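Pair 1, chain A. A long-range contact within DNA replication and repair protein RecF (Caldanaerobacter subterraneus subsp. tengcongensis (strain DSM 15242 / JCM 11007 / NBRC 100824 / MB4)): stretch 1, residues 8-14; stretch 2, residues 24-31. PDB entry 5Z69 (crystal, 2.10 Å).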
# COMPACT_ATOMS: atom_id res chain seq x y z
N MET A 8 10.74 25.15 -26.89
CA MET A 8 11.79 24.20 -27.21
C MET A 8 11.61 23.77 -28.65
O MET A 8 10.48 23.57 -29.10
CB MET A 8 11.75 22.97 -26.28
CG MET A 8 12.17 23.28 -24.85
SD MET A 8 13.97 23.18 -24.65
CE MET A 8 14.19 23.76 -22.98
N TYR A 9 12.73 23.62 -29.35
CA TYR A 9 12.71 23.38 -30.78
C TYR A 9 14.04 22.72 -31.18
O TYR A 9 15.12 23.24 -30.89
CB TYR A 9 12.51 24.68 -31.57
CG TYR A 9 12.49 24.50 -33.10
CD1 TYR A 9 11.33 24.12 -33.76
CD2 TYR A 9 13.63 24.73 -33.86
CE1 TYR A 9 11.31 23.96 -35.13
CE2 TYR A 9 13.61 24.57 -35.25
CZ TYR A 9 12.45 24.17 -35.87
OH TYR A 9 12.39 24.00 -37.24
N LEU A 10 13.95 21.58 -31.85
CA LEU A 10 15.13 20.87 -32.31
C LEU A 10 15.34 21.22 -33.76
O LEU A 10 14.55 20.81 -34.62
CB LEU A 10 14.96 19.36 -32.14
CG LEU A 10 16.12 18.48 -32.60
CD1 LEU A 10 17.37 18.72 -31.72
CD2 LEU A 10 15.72 17.00 -32.62
N LYS A 11 16.37 22.01 -34.05
CA LYS A 11 16.58 22.47 -35.41
C LYS A 11 17.05 21.33 -36.26
O LYS A 11 16.65 21.18 -37.42
CB LYS A 11 17.63 23.60 -35.46
CG LYS A 11 17.42 24.72 -34.46
CD LYS A 11 18.46 25.84 -34.68
CE LYS A 11 18.26 27.00 -33.73
NZ LYS A 11 19.29 28.04 -34.01
N GLU A 12 17.91 20.50 -35.68
CA GLU A 12 18.53 19.45 -36.44
C GLU A 12 19.14 18.45 -35.47
O GLU A 12 19.37 18.75 -34.30
CB GLU A 12 19.63 20.02 -37.38
CG GLU A 12 20.85 20.47 -36.63
CD GLU A 12 22.05 20.76 -37.52
OE1 GLU A 12 21.94 21.63 -38.40
OE2 GLU A 12 23.10 20.11 -37.35
N ILE A 13 19.41 17.26 -35.98
CA ILE A 13 20.15 16.28 -35.20
C ILE A 13 21.12 15.57 -36.14
O ILE A 13 20.83 15.38 -37.34
CB ILE A 13 19.22 15.25 -34.51
CG1 ILE A 13 19.96 14.49 -33.40
CG2 ILE A 13 18.65 14.26 -35.53
CD1 ILE A 13 19.01 13.63 -32.49
N PHE A 14 22.26 15.19 -35.59
CA PHE A 14 23.25 14.44 -36.36
C PHE A 14 23.47 13.12 -35.64
O PHE A 14 23.76 13.12 -34.45
CB PHE A 14 24.57 15.19 -36.47
CG PHE A 14 25.61 14.46 -37.29
CD1 PHE A 14 25.58 14.53 -38.68
CD2 PHE A 14 26.61 13.71 -36.68
CE1 PHE A 14 26.52 13.85 -39.45
CE2 PHE A 14 27.57 13.02 -37.44
CZ PHE A 14 27.52 13.08 -38.82
N GLN A 24 24.08 10.57 -40.63
CA GLN A 24 23.36 11.61 -41.35
C GLN A 24 22.95 12.78 -40.47
O GLN A 24 22.85 12.66 -39.25
CB GLN A 24 22.13 10.99 -42.04
CG GLN A 24 21.17 10.34 -41.08
CD GLN A 24 20.34 9.22 -41.71
OE1 GLN A 24 19.93 9.29 -42.88
NE2 GLN A 24 20.11 8.17 -40.93
N LYS A 25 22.76 13.94 -41.11
CA LYS A 25 22.24 15.12 -40.45
C LYS A 25 20.83 15.34 -40.93
O LYS A 25 20.56 15.28 -42.12
CB LYS A 25 23.10 16.34 -40.73
CG LYS A 25 22.55 17.64 -40.14
CD LYS A 25 23.45 18.84 -40.59
CE LYS A 25 24.91 18.64 -40.13
NZ LYS A 25 25.78 19.84 -40.34
N LEU A 26 19.93 15.56 -39.99
CA LEU A 26 18.52 15.73 -40.32
C LEU A 26 18.07 17.10 -39.85
O LEU A 26 18.29 17.45 -38.70
CB LEU A 26 17.69 14.65 -39.65
CG LEU A 26 18.17 13.21 -39.86
CD1 LEU A 26 17.22 12.28 -39.14
CD2 LEU A 26 18.21 12.90 -41.35
N GLU A 27 17.44 17.85 -40.73
CA GLU A 27 16.97 19.18 -40.39
C GLU A 27 15.47 19.16 -40.29
O GLU A 27 14.76 18.70 -41.19
CB GLU A 27 17.42 20.23 -41.42
CG GLU A 27 18.93 20.36 -41.58
CD GLU A 27 19.38 21.78 -41.97
OE1 GLU A 27 18.54 22.64 -42.32
OE2 GLU A 27 20.60 22.03 -41.90
N PHE A 28 14.95 19.65 -39.18
CA PHE A 28 13.52 19.45 -38.91
C PHE A 28 12.71 20.72 -39.12
O PHE A 28 13.27 21.75 -39.47
CB PHE A 28 13.30 18.91 -37.50
CG PHE A 28 13.97 17.58 -37.28
CD1 PHE A 28 13.66 16.49 -38.11
CD2 PHE A 28 14.95 17.43 -36.30
CE1 PHE A 28 14.28 15.24 -37.93
CE2 PHE A 28 15.60 16.18 -36.12
CZ PHE A 28 15.25 15.09 -36.93
N CYS A 29 11.39 20.63 -38.92
CA CYS A 29 10.48 21.73 -39.24
C CYS A 29 9.70 22.16 -38.01
O CYS A 29 9.62 21.43 -37.00
CB CYS A 29 9.50 21.33 -40.37
SG CYS A 29 8.92 19.57 -40.41
N GLU A 30 9.11 23.35 -38.10
CA GLU A 30 8.12 23.78 -37.13
C GLU A 30 6.88 22.91 -37.28
O GLU A 30 6.50 22.54 -38.39
CB GLU A 30 7.75 25.25 -37.35
CG GLU A 30 8.87 26.24 -37.10
CD GLU A 30 9.00 26.64 -35.64
OE1 GLU A 30 8.26 26.09 -34.78
OE2 GLU A 30 9.84 27.52 -35.36
N GLY A 31 6.27 22.57 -36.16
CA GLY A 31 5.02 21.82 -36.18
C GLY A 31 5.28 20.33 -36.19
O GLY A 31 6.17 19.85 -35.51
O HOH W 1 15.00 23.28 -38.61
O HOH W 2 25.85 20.34 -37.38
O HOH W 3 24.18 22.43 -39.42

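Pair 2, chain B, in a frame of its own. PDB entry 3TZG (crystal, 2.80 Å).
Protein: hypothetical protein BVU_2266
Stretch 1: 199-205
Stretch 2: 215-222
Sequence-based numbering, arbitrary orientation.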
# COMPACT_ATOMS: atom_id res chain seq x y z
N ALA B 199 -14.85 -0.67 -2.84
CA ALA B 199 -14.70 -0.12 -4.20
C ALA B 199 -13.30 -0.35 -4.78
O ALA B 199 -12.34 -0.35 -4.02
CB ALA B 199 -14.98 1.37 -4.18
N LEU B 200 -13.20 -0.48 -6.12
CA LEU B 200 -11.93 -0.60 -6.86
C LEU B 200 -11.88 0.43 -7.99
O LEU B 200 -12.86 0.53 -8.74
CB LEU B 200 -11.70 -2.00 -7.43
CG LEU B 200 -11.35 -3.10 -6.43
CD1 LEU B 200 -11.39 -4.49 -7.08
CD2 LEU B 200 -10.04 -2.80 -5.74
N PRO B 201 -10.79 1.23 -8.14
CA PRO B 201 -10.77 2.21 -9.22
C PRO B 201 -10.61 1.55 -10.59
O PRO B 201 -9.82 0.61 -10.74
CB PRO B 201 -9.55 3.08 -8.87
CG PRO B 201 -8.63 2.16 -8.16
CD PRO B 201 -9.52 1.26 -7.37
N ASN B 202 -11.35 2.02 -11.59
CA ASN B 202 -11.24 1.49 -12.95
C ASN B 202 -10.12 2.21 -13.72
O ASN B 202 -9.49 1.60 -14.58
CB ASN B 202 -12.55 1.57 -13.71
CG ASN B 202 -13.27 2.88 -13.64
OD1 ASN B 202 -14.07 3.13 -12.73
ND2 ASN B 202 -13.14 3.65 -14.67
N ASP B 203 -9.84 3.47 -13.38
CA ASP B 203 -8.80 4.27 -14.04
C ASP B 203 -8.05 5.15 -13.02
O ASP B 203 -8.61 5.55 -12.00
CB ASP B 203 -9.41 5.13 -15.16
CG ASP B 203 -9.91 4.26 -16.32
OD1 ASP B 203 -9.07 3.76 -17.10
OD2 ASP B 203 -11.15 4.04 -16.41
N ILE B 204 -6.75 5.38 -13.29
CA ILE B 204 -5.86 6.17 -12.44
C ILE B 204 -5.07 7.16 -13.32
O ILE B 204 -4.58 6.75 -14.38
CB ILE B 204 -4.88 5.28 -11.61
CG1 ILE B 204 -5.60 4.07 -10.97
CG2 ILE B 204 -4.10 6.15 -10.57
CD1 ILE B 204 -4.78 2.97 -10.62
N GLY B 205 -4.91 8.40 -12.83
CA GLY B 205 -4.15 9.47 -13.47
C GLY B 205 -3.13 10.07 -12.51
O GLY B 205 -3.43 10.31 -11.33
N TYR B 215 0.77 10.78 -16.37
CA TYR B 215 0.66 9.35 -16.72
C TYR B 215 -0.74 8.88 -16.43
O TYR B 215 -1.25 9.20 -15.37
CB TYR B 215 1.69 8.53 -15.92
CG TYR B 215 2.14 7.24 -16.57
CD1 TYR B 215 2.99 7.25 -17.66
CD2 TYR B 215 1.78 6.01 -16.03
CE1 TYR B 215 3.38 6.06 -18.29
CE2 TYR B 215 2.20 4.81 -16.63
CZ TYR B 215 3.00 4.84 -17.76
OH TYR B 215 3.44 3.68 -18.36
N ASN B 216 -1.39 8.19 -17.37
CA ASN B 216 -2.74 7.65 -17.20
C ASN B 216 -2.77 6.17 -17.50
O ASN B 216 -2.29 5.72 -18.55
CB ASN B 216 -3.76 8.39 -18.07
CG ASN B 216 -3.96 9.80 -17.62
OD1 ASN B 216 -4.82 10.14 -16.81
ND2 ASN B 216 -3.11 10.65 -18.05
N VAL B 217 -3.30 5.40 -16.56
CA VAL B 217 -3.41 3.94 -16.66
C VAL B 217 -4.87 3.49 -16.44
O VAL B 217 -5.71 4.25 -15.94
CB VAL B 217 -2.47 3.20 -15.66
CG1 VAL B 217 -1.01 3.54 -15.91
CG2 VAL B 217 -2.86 3.47 -14.22
N HIS B 218 -5.14 2.24 -16.82
CA HIS B 218 -6.39 1.58 -16.63
C HIS B 218 -6.18 0.35 -15.77
O HIS B 218 -5.21 -0.39 -15.97
CB HIS B 218 -7.00 1.21 -17.99
CG HIS B 218 -8.29 0.44 -17.90
ND1 HIS B 218 -9.49 1.06 -17.57
CD2 HIS B 218 -8.52 -0.88 -18.06
CE1 HIS B 218 -10.40 0.09 -17.56
NE2 HIS B 218 -9.86 -1.08 -17.86
N ALA B 219 -7.07 0.13 -14.79
CA ALA B 219 -7.04 -1.06 -13.94
C ALA B 219 -8.04 -2.06 -14.46
O ALA B 219 -9.17 -1.70 -14.75
CB ALA B 219 -7.34 -0.69 -12.51
N ASN B 220 -7.63 -3.28 -14.62
CA ASN B 220 -8.49 -4.32 -15.15
C ASN B 220 -8.62 -5.50 -14.14
O ASN B 220 -7.61 -6.08 -13.69
CB ASN B 220 -7.96 -4.79 -16.51
CG ASN B 220 -8.86 -5.79 -17.15
OD1 ASN B 220 -10.00 -5.47 -17.50
ND2 ASN B 220 -8.42 -7.03 -17.21
N TYR B 221 -9.88 -5.85 -13.79
CA TYR B 221 -10.13 -6.88 -12.81
C TYR B 221 -10.97 -8.01 -13.37
O TYR B 221 -12.05 -7.75 -13.89
CB TYR B 221 -10.87 -6.29 -11.59
CG TYR B 221 -10.30 -5.01 -11.06
CD1 TYR B 221 -9.26 -5.02 -10.13
CD2 TYR B 221 -10.82 -3.78 -11.45
CE1 TYR B 221 -8.73 -3.83 -9.63
CE2 TYR B 221 -10.30 -2.58 -10.96
CZ TYR B 221 -9.25 -2.62 -10.05
OH TYR B 221 -8.71 -1.46 -9.56
N ARG B 222 -10.53 -9.26 -13.21
CA ARG B 222 -11.40 -10.39 -13.55
C ARG B 222 -11.88 -10.97 -12.24
O ARG B 222 -11.08 -11.19 -11.32
CB ARG B 222 -10.82 -11.45 -14.48
CG ARG B 222 -9.46 -12.00 -14.16
CD ARG B 222 -8.99 -12.85 -15.34
NE ARG B 222 -9.05 -12.14 -16.62
CZ ARG B 222 -8.66 -12.67 -17.78
NH1 ARG B 222 -8.16 -13.90 -17.82
NH2 ARG B 222 -8.77 -11.97 -18.91

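Pair 1 and pair 2 are both antiparallel strand pairings, and fourteen central residues superpose with an RMSD of 0.7 Å. The N-to-C directions of the strands meet at 165° in pair 1 and 160° in pair 2, and the register is the same: Glu12(A) with Glu27(A), Ile13(A) with Leu26(A) and Phe14(A) with Lys25(A) match Asp203(B) with His218(B), Ile204(B) with Val217(B) and Gly205(B) with Asn216(B).

The backbone bonds match as well. Leu26(A) N donates to Ile13(A) O (2.8 Å) and Ile13(A) N to Leu26(A) O (2.9 Å); in pair 2, Val217(B) N donates to Ile204(B) O (2.9 Å) and Ile204(B) N to Val217(B) O (3.1 Å). A further bond lies beyond this ring, from Phe28(A) N to Lys11(A) O (2.9 Å) and from Ala219(B) N to Asn202(B) O (2.8 Å). Because these bonds use main-chain atoms, they leave the side chains free to differ.

The hydrogen-bonded pair puts apolar side chains on one face in both proteins. Ile13(A) CG2 lies 4.2 Å from Leu26(A) CB, and Ile204(B) CB lies 3.8 Å from Val217(B) CG2. All four residues are buried, where branched hydrocarbon side chains fill space without leaving polar groups unpaired.

The next matched position, Phe28(A) and Ala219(B), also differs sharply in bulk, and its CA-to-CB bond points sideways in pair 1 but toward the other stretch in pair 2. Phe28(A) reaches both Leu10(A), CE2 to CD2 at 3.6 Å, and Ile13(A), whose CG2 meets CE2 at 3.7 Å near the plane of the ring. Its match, Ala219(B), offers one methyl, with CB 3.3 Å from Pro201(B) O. Here the aromatic bulk comes instead from Tyr221(B), which matches Glu30(A). Its ring takes Leu200(B) over one face, with Leu200(B) CD1 3.9 Å from the centroid of the Tyr221(B) ring in a CH-pi contact, while Tyr221(B) OH donates to Pro201(B) O (2.6 Å). Tyrosine suits the place because it combines a broad apolar face with a polar tip.

At the positions of Leu200(B) and Tyr221(B), pair 1 carries its ring on the other stretch: Tyr9(A) matches Leu200(B) and Glu30(A) matches Tyr221(B), so ring and partner change sides. Glu30(A) OE2 lies over one face of the Tyr9(A) ring, and Tyr9(A) OH donates to water 1 (3.0 Å), which in turn donates to Lys11(A) O (2.9 Å) and Phe28(A) O (2.5 Å). Water 1 thus ties the Tyr9(A) hydroxyl to two main-chain carbonyls, one in each stretch.

On the face opposite Ile13(A) and Leu26(A), or Ile204(B) and Val217(B), the two pairs handle their polar side chains differently. His218(B) ND1 donates to Asp203(B) OD1 (2.8 Å), a direct bond between complementary groups. The matched Glu12(A) and Glu27(A) are both acidic, with OE1 and OE2 respectively 3.8 Å apart; Glu12(A) is instead linked to Lys25(A) NZ through waters 2 and 3.

Finally, the Phe14(A) ring meets Lys25(A) CB at its edge, CD1 to CB at 3.7 Å. Gly205(B) has no side chain, and an ideal CB there would clash with Asn216(B) OD1 at 2.9 Å.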